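Local coordinates for glyoxalase family protein, putative (Bacillus anthracis, PDB 2QQZ) that is of unknown function but belongs to the glyoxalase/bleomycin resistance/dioxygenase superfamily, whose paired beta-alpha-beta-beta-beta modules commonly frame a metal-binding site, at residues 86-98 with 109-121. Residues are numbered along the deposited sequence; the frame is centred on the assembly and turned at random. Where two conformers were deposited one is given.
With SO4 (sulfate ion), chain D.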
ATOM      1  N   PHE A  86      -9.951  16.081 -10.459  1.00 40.47           N
ATOM      2  CA  PHE A  86      -8.938  15.983  -9.398  1.00 40.39           C
ATOM      3  C   PHE A  86      -7.578  16.354  -9.956  1.00 41.52           C
ATOM      4  O   PHE A  86      -6.872  17.171  -9.357  1.00 42.39           O
ATOM      5  CB  PHE A  86      -8.916  14.577  -8.847  1.00 38.89           C
ATOM      6  CG  PHE A  86      -7.839  14.319  -7.832  1.00 39.20           C
ATOM      7  CD1 PHE A  86      -7.849  14.985  -6.607  1.00 39.21           C
ATOM      8  CD2 PHE A  86      -6.876  13.338  -8.069  1.00 38.84           C
ATOM      9  CE1 PHE A  86      -6.895  14.710  -5.637  1.00 40.49           C
ATOM     10  CE2 PHE A  86      -5.930  13.050  -7.115  1.00 38.34           C
ATOM     11  CZ  PHE A  86      -5.947  13.741  -5.887  1.00 37.04           C
ATOM     12  N   LYS A  87      -7.218  15.754 -11.091  1.00 42.10           N
ATOM     13  CA  LYS A  87      -5.938  16.021 -11.748  1.00 43.63           C
ATOM     14  C   LYS A  87      -5.719  17.519 -12.088  1.00 44.82           C
ATOM     15  O   LYS A  87      -4.624  18.051 -11.828  1.00 45.22           O
ATOM     16  CB  LYS A  87      -5.797  15.192 -13.027  1.00 43.69           C
ATOM     17  CG  LYS A  87      -4.380  15.298 -13.659  1.00 44.28           C
ATOM     18  CD  LYS A  87      -4.188  14.221 -14.697  1.00 46.83           C
ATOM     19  CE  LYS A  87      -4.495  14.757 -16.047  1.00 52.89           C
ATOM     20  NZ  LYS A  87      -3.999  13.820 -17.088  1.00 53.82           N
ATOM     21  N   GLN A  88      -6.719  18.188 -12.646  0.60 44.55           N
ATOM     22  CA  GLN A  88      -6.577  19.614 -12.916  0.60 45.12           C
ATOM     23  C   GLN A  88      -6.498  20.464 -11.648  0.60 45.59           C
ATOM     24  O   GLN A  88      -5.928  21.552 -11.686  0.60 45.19           O
ATOM     25  CB  GLN A  88      -7.680  20.145 -13.841  0.60 45.08           C
ATOM     26  CG  GLN A  88      -7.529  19.715 -15.285  0.60 45.92           C
ATOM     27  CD  GLN A  88      -6.121  19.894 -15.833  0.60 45.68           C
ATOM     28  OE1 GLN A  88      -5.479  20.937 -15.649  0.60 45.60           O
ATOM     29  NE2 GLN A  88      -5.642  18.876 -16.527  0.60 46.97           N
ATOM     30  N   GLU A  89      -7.063  19.986 -10.534  1.00 45.77           N
ATOM     31  CA  GLU A  89      -6.887  20.685  -9.248  1.00 47.65           C
ATOM     32  C   GLU A  89      -5.441  20.554  -8.721  1.00 48.50           C
ATOM     33  O   GLU A  89      -4.924  21.472  -8.059  1.00 49.15           O
ATOM     34  CB  GLU A  89      -7.872  20.212  -8.176  1.00 47.58           C
ATOM     35  CG  GLU A  89      -9.306  20.576  -8.406  1.00 50.46           C
ATOM     36  CD  GLU A  89      -9.502  22.043  -8.814  1.00 55.89           C
ATOM     37  OE1 GLU A  89      -9.285  22.921  -7.957  1.00 56.78           O
ATOM     38  OE2 GLU A  89      -9.863  22.307  -9.988  1.00 56.15           O
ATOM     39  N   LEU A  90      -4.795  19.428  -9.004  1.00 48.71           N
ATOM     40  CA  LEU A  90      -3.406  19.252  -8.621  1.00 48.94           C
ATOM     41  C   LEU A  90      -2.490  20.104  -9.502  1.00 50.13           C
ATOM     42  O   LEU A  90      -1.579  20.761  -9.012  1.00 51.29           O
ATOM     43  CB  LEU A  90      -2.986  17.771  -8.650  1.00 48.53           C
ATOM     44  CG  LEU A  90      -3.692  16.801  -7.681  1.00 46.49           C
ATOM     45  CD1 LEU A  90      -3.048  15.417  -7.771  1.00 41.71           C
ATOM     46  CD2 LEU A  90      -3.761  17.280  -6.216  1.00 47.41           C
ATOM     47  N   ILE A  91      -2.733  20.098 -10.803  1.00 50.57           N
ATOM     48  CA  ILE A  91      -1.966  20.929 -11.720  1.00 50.98           C
ATOM     49  C   ILE A  91      -2.122  22.417 -11.290  1.00 51.75           C
ATOM     50  O   ILE A  91      -1.132  23.105 -11.072  1.00 51.83           O
ATOM     51  CB  ILE A  91      -2.385  20.668 -13.177  1.00 50.49           C
ATOM     52  CG1 ILE A  91      -1.855  19.302 -13.634  1.00 48.15           C
ATOM     53  CG2 ILE A  91      -1.904  21.804 -14.101  1.00 50.69           C
ATOM     54  CD1 ILE A  91      -2.524  18.785 -14.885  1.00 45.01           C
ATOM     55  N   LYS A  92      -3.354  22.874 -11.074  1.00 52.91           N
ATOM     56  CA  LYS A  92      -3.597  24.244 -10.557  1.00 53.73           C
ATOM     57  C   LYS A  92      -2.636  24.621  -9.402  1.00 54.08           C
ATOM     58  O   LYS A  92      -2.174  25.759  -9.313  1.00 54.16           O
ATOM     59  CB  LYS A  92      -5.040  24.381 -10.079  1.00 53.68           C
ATOM     60  CG  LYS A  92      -5.791  25.534 -10.647  1.00 56.49           C
ATOM     61  CD  LYS A  92      -7.300  25.343 -10.395  1.00 60.48           C
ATOM     62  CE  LYS A  92      -7.749  25.968  -9.055  1.00 63.23           C
ATOM     63  NZ  LYS A  92      -7.917  27.488  -9.150  1.00 64.56           N
ATOM     64  N   GLN A  93      -2.339  23.658  -8.533  1.00 53.90           N
ATOM     65  CA  GLN A  93      -1.470  23.878  -7.375  1.00 54.26           C
ATOM     66  C   GLN A  93       0.031  23.635  -7.657  1.00 54.20           C
ATOM     67  O   GLN A  93       0.842  23.537  -6.732  1.00 54.74           O
ATOM     68  CB  GLN A  93      -1.929  22.981  -6.203  1.00 53.73           C
ATOM     69  CG  GLN A  93      -3.360  23.217  -5.741  1.00 53.58           C
ATOM     70  CD  GLN A  93      -3.815  22.160  -4.756  1.00 55.41           C
ATOM     71  OE1 GLN A  93      -4.585  21.257  -5.102  1.00 57.29           O
ATOM     72  NE2 GLN A  93      -3.316  22.246  -3.517  1.00 55.75           N
ATOM     73  N   GLY A  94       0.403  23.494  -8.923  1.00 53.77           N
ATOM     74  CA  GLY A  94       1.816  23.314  -9.289  1.00 52.21           C
ATOM     75  C   GLY A  94       2.392  21.918  -9.097  1.00 51.54           C
ATOM     76  O   GLY A  94       3.610  21.734  -9.154  1.00 51.75           O
ATOM     77  N   ILE A  95       1.528  20.933  -8.855  1.00 50.19           N
ATOM     78  CA  ILE A  95       1.961  19.540  -8.732  1.00 48.52           C
ATOM     79  C   ILE A  95       2.215  18.913 -10.097  1.00 48.42           C
ATOM     80  O   ILE A  95       1.370  19.007 -10.994  1.00 48.53           O
ATOM     81  CB  ILE A  95       0.927  18.686  -7.938  1.00 49.13           C
ATOM     82  CG1 ILE A  95       0.711  19.287  -6.544  1.00 49.97           C
ATOM     83  CG2 ILE A  95       1.380  17.234  -7.847  1.00 45.12           C
ATOM     84  CD1 ILE A  95       2.024  19.359  -5.717  1.00 48.89           C
ATOM     85  N   GLU A  96       3.368  18.273 -10.259  0.50 47.65           N
ATOM     86  CA  GLU A  96       3.692  17.595 -11.512  0.50 47.89           C
ATOM     87  C   GLU A  96       3.001  16.223 -11.598  0.50 47.47           C
ATOM     88  O   GLU A  96       3.124  15.396 -10.684  0.50 46.76           O
ATOM     89  CB  GLU A  96       5.214  17.451 -11.666  0.50 47.83           C
ATOM     90  CG  GLU A  96       5.988  18.776 -11.808  0.50 49.99           C
ATOM     91  CD  GLU A  96       6.032  19.343 -13.245  0.50 52.52           C
ATOM     92  OE1 GLU A  96       5.496  18.722 -14.202  0.50 53.79           O
ATOM     93  OE2 GLU A  96       6.619  20.435 -13.419  0.50 54.99           O
ATOM     94  N   VAL A  97       2.283  15.979 -12.695  1.00 46.70           N
ATOM     95  CA  VAL A  97       1.616  14.681 -12.897  1.00 46.22           C
ATOM     96  C   VAL A  97       2.175  13.895 -14.080  1.00 46.11           C
ATOM     97  O   VAL A  97       2.565  14.464 -15.118  1.00 46.15           O
ATOM     98  CB  VAL A  97       0.065  14.763 -12.968  1.00 45.28           C
ATOM     99  CG1 VAL A  97      -0.480  15.759 -11.964  1.00 45.79           C
ATOM    100  CG2 VAL A  97      -0.397  15.079 -14.375  1.00 49.16           C
ATOM    101  N   ILE A  98       2.263  12.589 -13.911  1.00 44.74           N
ATOM    102  CA  ILE A  98       2.777  11.728 -14.947  1.00 45.97           C
ATOM    103  C   ILE A  98       1.672  10.754 -15.311  1.00 45.47           C
ATOM    104  O   ILE A  98       1.373   9.826 -14.558  1.00 43.76           O
ATOM    105  CB  ILE A  98       4.048  10.948 -14.510  1.00 45.92           C
ATOM    106  CG1 ILE A  98       5.178  11.925 -14.149  1.00 48.16           C
ATOM    107  CG2 ILE A  98       4.495   9.952 -15.636  1.00 46.27           C
ATOM    108  CD1 ILE A  98       6.373  11.250 -13.596  1.00 48.86           C
ATOM    109  N   PHE A 109      -2.693   8.211 -13.124  1.00 39.19           N
ATOM    110  CA  PHE A 109      -1.486   9.027 -13.212  1.00 39.68           C
ATOM    111  C   PHE A 109      -0.719   8.943 -11.896  1.00 38.91           C
ATOM    112  O   PHE A 109      -1.300   8.567 -10.833  1.00 38.69           O
ATOM    113  CB  PHE A 109      -1.824  10.485 -13.565  1.00 38.13           C
ATOM    114  CG  PHE A 109      -2.601  11.237 -12.503  1.00 39.78           C
ATOM    115  CD1 PHE A 109      -1.935  11.916 -11.487  1.00 39.78           C
ATOM    116  CD2 PHE A 109      -3.990  11.279 -12.531  1.00 41.87           C
ATOM    117  CE1 PHE A 109      -2.631  12.635 -10.542  1.00 40.30           C
ATOM    118  CE2 PHE A 109      -4.722  11.987 -11.562  1.00 39.13           C
ATOM    119  CZ  PHE A 109      -4.055  12.644 -10.562  1.00 40.27           C
ATOM    120  N   TYR A 110       0.563   9.319 -11.948  1.00 40.20           N
ATOM    121  CA  TYR A 110       1.422   9.264 -10.763  1.00 39.63           C
ATOM    122  C   TYR A 110       1.804  10.671 -10.400  1.00 39.78           C
ATOM    123  O   TYR A 110       1.911  11.542 -11.258  1.00 39.06           O
ATOM    124  CB  TYR A 110       2.702   8.494 -11.052  1.00 40.57           C
ATOM    125  CG  TYR A 110       2.492   7.175 -11.712  1.00 42.59           C
ATOM    126  CD1 TYR A 110       1.805   6.157 -11.051  1.00 46.06           C
ATOM    127  CD2 TYR A 110       3.034   6.900 -12.966  1.00 45.24           C
ATOM    128  CE1 TYR A 110       1.606   4.917 -11.638  1.00 45.27           C
ATOM    129  CE2 TYR A 110       2.857   5.627 -13.561  1.00 45.78           C
ATOM    130  CZ  TYR A 110       2.128   4.667 -12.896  1.00 46.47           C
ATOM    131  OH  TYR A 110       1.920   3.392 -13.419  1.00 48.74           O
ATOM    132  N   VAL A 111       2.046  10.872  -9.121  1.00 38.96           N
ATOM    133  CA  VAL A 111       2.710  12.060  -8.623  1.00 40.46           C
ATOM    134  C   VAL A 111       3.780  11.572  -7.638  1.00 40.57           C
ATOM    135  O   VAL A 111       3.754  10.415  -7.199  1.00 41.46           O
ATOM    136  CB  VAL A 111       1.719  13.020  -7.927  1.00 39.69           C
ATOM    137  CG1 VAL A 111       0.533  13.287  -8.807  1.00 39.92           C
ATOM    138  CG2 VAL A 111       1.231  12.430  -6.609  1.00 44.46           C
ATOM    139  N   SER A 112       4.706  12.440  -7.294  1.00 41.06           N
ATOM    140  CA  SER A 112       5.640  12.212  -6.198  1.00 42.46           C
ATOM    141  C   SER A 112       5.210  13.074  -5.004  1.00 42.16           C
ATOM    142  O   SER A 112       4.861  14.252  -5.152  1.00 40.65           O
ATOM    143  CB  SER A 112       7.067  12.603  -6.602  1.00 43.69           C
ATOM    144  OG  SER A 112       7.538  11.739  -7.644  1.00 49.29           O
ATOM    145  N   ASP A 113       5.249  12.525  -3.804  1.00 41.53           N
ATOM    146  CA  ASP A 113       5.003  13.387  -2.623  1.00 40.45           C
ATOM    147  C   ASP A 113       6.277  14.245  -2.388  1.00 40.52           C
ATOM    148  O   ASP A 113       7.243  14.140  -3.165  1.00 38.85           O
ATOM    149  CB  ASP A 113       4.579  12.587  -1.362  1.00 41.11           C
ATOM    150  CG  ASP A 113       5.716  11.725  -0.765  1.00 41.61           C
ATOM    151  OD1 ASP A 113       6.906  11.929  -1.142  1.00 41.55           O
ATOM    152  OD2 ASP A 113       5.419  10.890   0.128  1.00 44.66           O
ATOM    153  N   PRO A 114       6.273  15.115  -1.353  1.00 41.02           N
ATOM    154  CA  PRO A 114       7.418  15.978  -1.123  1.00 41.06           C
ATOM    155  C   PRO A 114       8.720  15.192  -0.843  1.00 41.42           C
ATOM    156  O   PRO A 114       9.798  15.791  -0.966  1.00 42.17           O
ATOM    157  CB  PRO A 114       6.986  16.763   0.115  1.00 39.15           C
ATOM    158  CG  PRO A 114       5.572  16.733   0.040  1.00 42.42           C
ATOM    159  CD  PRO A 114       5.232  15.387  -0.354  1.00 41.14           C
ATOM    160  N   PHE A 115       8.662  13.878  -0.574  1.00 40.19           N
ATOM    161  CA  PHE A 115       9.877  13.150  -0.136  1.00 40.59           C
ATOM    162  C   PHE A 115      10.353  12.237  -1.257  1.00 41.32           C
ATOM    163  O   PHE A 115      11.359  11.538  -1.115  1.00 41.28           O
ATOM    164  CB  PHE A 115       9.596  12.322   1.125  1.00 41.68           C
ATOM    165  CG  PHE A 115       8.734  13.055   2.110  1.00 42.09           C
ATOM    166  CD1 PHE A 115       9.229  14.221   2.749  1.00 43.22           C
ATOM    167  CD2 PHE A 115       7.418  12.671   2.317  1.00 40.11           C
ATOM    168  CE1 PHE A 115       8.407  14.967   3.611  1.00 43.06           C
ATOM    169  CE2 PHE A 115       6.550  13.429   3.212  1.00 40.40           C
ATOM    170  CZ  PHE A 115       7.053  14.560   3.830  1.00 42.84           C
ATOM    171  N   GLY A 116       9.642  12.291  -2.386  1.00 39.72           N
ATOM    172  CA  GLY A 116      10.022  11.556  -3.546  1.00 39.50           C
ATOM    173  C   GLY A 116       9.334  10.193  -3.668  1.00 38.10           C
ATOM    174  O   GLY A 116       9.695   9.438  -4.572  1.00 39.24           O
ATOM    175  N   ASN A 117       8.403   9.856  -2.776  1.00 37.22           N
ATOM    176  CA  ASN A 117       7.594   8.606  -2.920  1.00 37.33           C
ATOM    177  C   ASN A 117       6.557   8.762  -4.050  1.00 37.72           C
ATOM    178  O   ASN A 117       5.880   9.808  -4.134  1.00 37.75           O
ATOM    179  CB  ASN A 117       6.817   8.256  -1.635  1.00 36.14           C
ATOM    180  CG  ASN A 117       7.713   8.065  -0.448  1.00 39.36           C
ATOM    181  OD1 ASN A 117       8.571   7.177  -0.438  1.00 37.36           O
ATOM    182  ND2 ASN A 117       7.497   8.876   0.581  1.00 35.82           N
ATOM    183  N   ARG A 118       6.497   7.763  -4.920  1.00 37.95           N
ATOM    184  CA  ARG A 118       5.438   7.657  -5.949  1.00 39.12           C
ATOM    185  C   ARG A 118       4.086   7.274  -5.325  1.00 39.02           C
ATOM    186  O   ARG A 118       3.996   6.358  -4.479  1.00 38.67           O
ATOM    187  CB  ARG A 118       5.814   6.617  -6.963  1.00 39.56           C
ATOM    188  CG  ARG A 118       4.737   6.328  -8.020  1.00 42.02           C
ATOM    189  CD  ARG A 118       5.440   5.737  -9.293  1.00 42.79           C
ATOM    190  NE  ARG A 118       6.028   6.833 -10.086  1.00 46.55           N
ATOM    191  CZ  ARG A 118       6.449   6.722 -11.353  1.00 48.83           C
ATOM    192  NH1 ARG A 118       6.393   5.549 -11.988  1.00 47.11           N
ATOM    193  NH2 ARG A 118       6.981   7.771 -11.967  1.00 47.63           N
ATOM    194  N   ILE A 119       3.044   7.959  -5.773  1.00 38.79           N
ATOM    195  CA  ILE A 119       1.647   7.693  -5.389  1.00 38.70           C
ATOM    196  C   ILE A 119       0.913   7.643  -6.738  1.00 39.41           C
ATOM    197  O   ILE A 119       1.197   8.485  -7.610  1.00 38.26           O
ATOM    198  CB  ILE A 119       1.035   8.907  -4.624  1.00 38.70           C
ATOM    199  CG1 ILE A 119       1.823   9.154  -3.346  1.00 44.15           C
ATOM    200  CG2 ILE A 119      -0.477   8.689  -4.348  1.00 41.02           C
ATOM    201  CD1 ILE A 119       1.840   7.956  -2.374  1.00 48.52           C
ATOM    202  N   GLU A 120      -0.016   6.697  -6.884  1.00 37.97           N
ATOM    203  CA  GLU A 120      -0.839   6.588  -8.076  1.00 37.31           C
ATOM    204  C   GLU A 120      -2.295   6.888  -7.748  1.00 36.97           C
ATOM    205  O   GLU A 120      -2.792   6.548  -6.647  1.00 37.47           O
ATOM    206  CB  GLU A 120      -0.737   5.176  -8.594  1.00 39.03           C
ATOM    207  CG  GLU A 120      -1.749   4.882  -9.782  1.00 42.39           C
ATOM    208  CD  GLU A 120      -1.693   3.437 -10.182  1.00 47.84           C
ATOM    209  OE1 GLU A 120      -0.668   2.767  -9.833  1.00 48.40           O
ATOM    210  OE2 GLU A 120      -2.685   2.956 -10.809  1.00 50.88           O
ATOM    211  N   PHE A 121      -2.949   7.620  -8.647  1.00 36.80           N
ATOM    212  CA  PHE A 121      -4.380   7.875  -8.617  1.00 37.89           C
ATOM    213  C   PHE A 121      -5.030   7.254  -9.844  1.00 39.14           C
ATOM    214  O   PHE A 121      -4.494   7.369 -10.981  1.00 38.74           O
ATOM    215  CB  PHE A 121      -4.608   9.367  -8.527  1.00 37.57           C
ATOM    216  CG  PHE A 121      -3.999   9.984  -7.292  1.00 38.97           C
ATOM    217  CD1 PHE A 121      -4.553   9.748  -6.028  1.00 39.19           C
ATOM    218  CD2 PHE A 121      -2.856  10.761  -7.378  1.00 38.62           C
ATOM    219  CE1 PHE A 121      -4.011  10.320  -4.891  1.00 38.61           C
ATOM    220  CE2 PHE A 121      -2.308  11.299  -6.245  1.00 38.50           C
ATOM    221  CZ  PHE A 121      -2.890  11.077  -5.004  1.00 39.29           C
TER
HETATM  222  S   SO4 D 125       8.887   5.695 -14.858  0.75 46.25           S
HETATM  223  O1  SO4 D 125       7.585   6.310 -14.715  0.75 48.08           O
HETATM  224  O2  SO4 D 125       8.811   4.249 -14.941  0.75 43.77           O
HETATM  225  O3  SO4 D 125       9.438   6.263 -16.088  0.75 53.15           O
HETATM  226  O4  SO4 D 125       9.773   6.053 -13.778  0.75 49.41           O
HETATM  227  O   HOH W   1       4.841  14.764  -8.822  1.00 34.74           O
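In the second beta-alpha-beta-beta-beta module of this vicinal-oxygen-chelate fold, F86, K87 and L90 of the helix pack on F109 and F121 of the sheet, and the chain leaving the helix becomes the edge strand beside Y110. F86 drives its CE2 edge into the ring face of F121 in a T-shaped stack, centroids 5.0 Å apart and planes at 74°. With CG anti to the backbone N (chi1 175°), the F86 ring also brings CD2 to 3.8 Å from F109 CZ. The F109 ring is sandwiched: F121 CB lies over one face, while the aliphatic part of K87 runs across the other, its CD 4.0 Å from the ring centroid in a CH-pi contact. K87 NZ goes on to a salt bridge with D99. L90 CD1 sits at the F109 edge, 3.9 Å from CE1, and V97 CB leans on CD1 of the same ring. Between the helix end and the sheet, CG1 of V111 meets I95 CG2, V97 CG1 and, more loosely, L90 CD1.

The helix closes in a Schellman motif with G94 at C-prime, turning the chain back toward the sheet. There I98 and Y110 form an antiparallel hydrogen-bonded pair, I98 N to Y110 O at 2.9 Å and Y110 N to I98 O at 2.8 Å. Two residues further along, a water bridges E96 O and S112 N. On the face carrying I98 and Y110, the R118 guanidinium lies over the rim of the Y110 ring, with CD2 facing its centre, and gives NH1 and NH2 to O1 of a sulfate, probably from the crystallisation liquor.

Helix 83-92 packs at a shallow angle to strand 109-112 on the sheet face bearing F109 and F121, where V80 of strand 76-80 and I8 of the second subunit also touch F86 and F121.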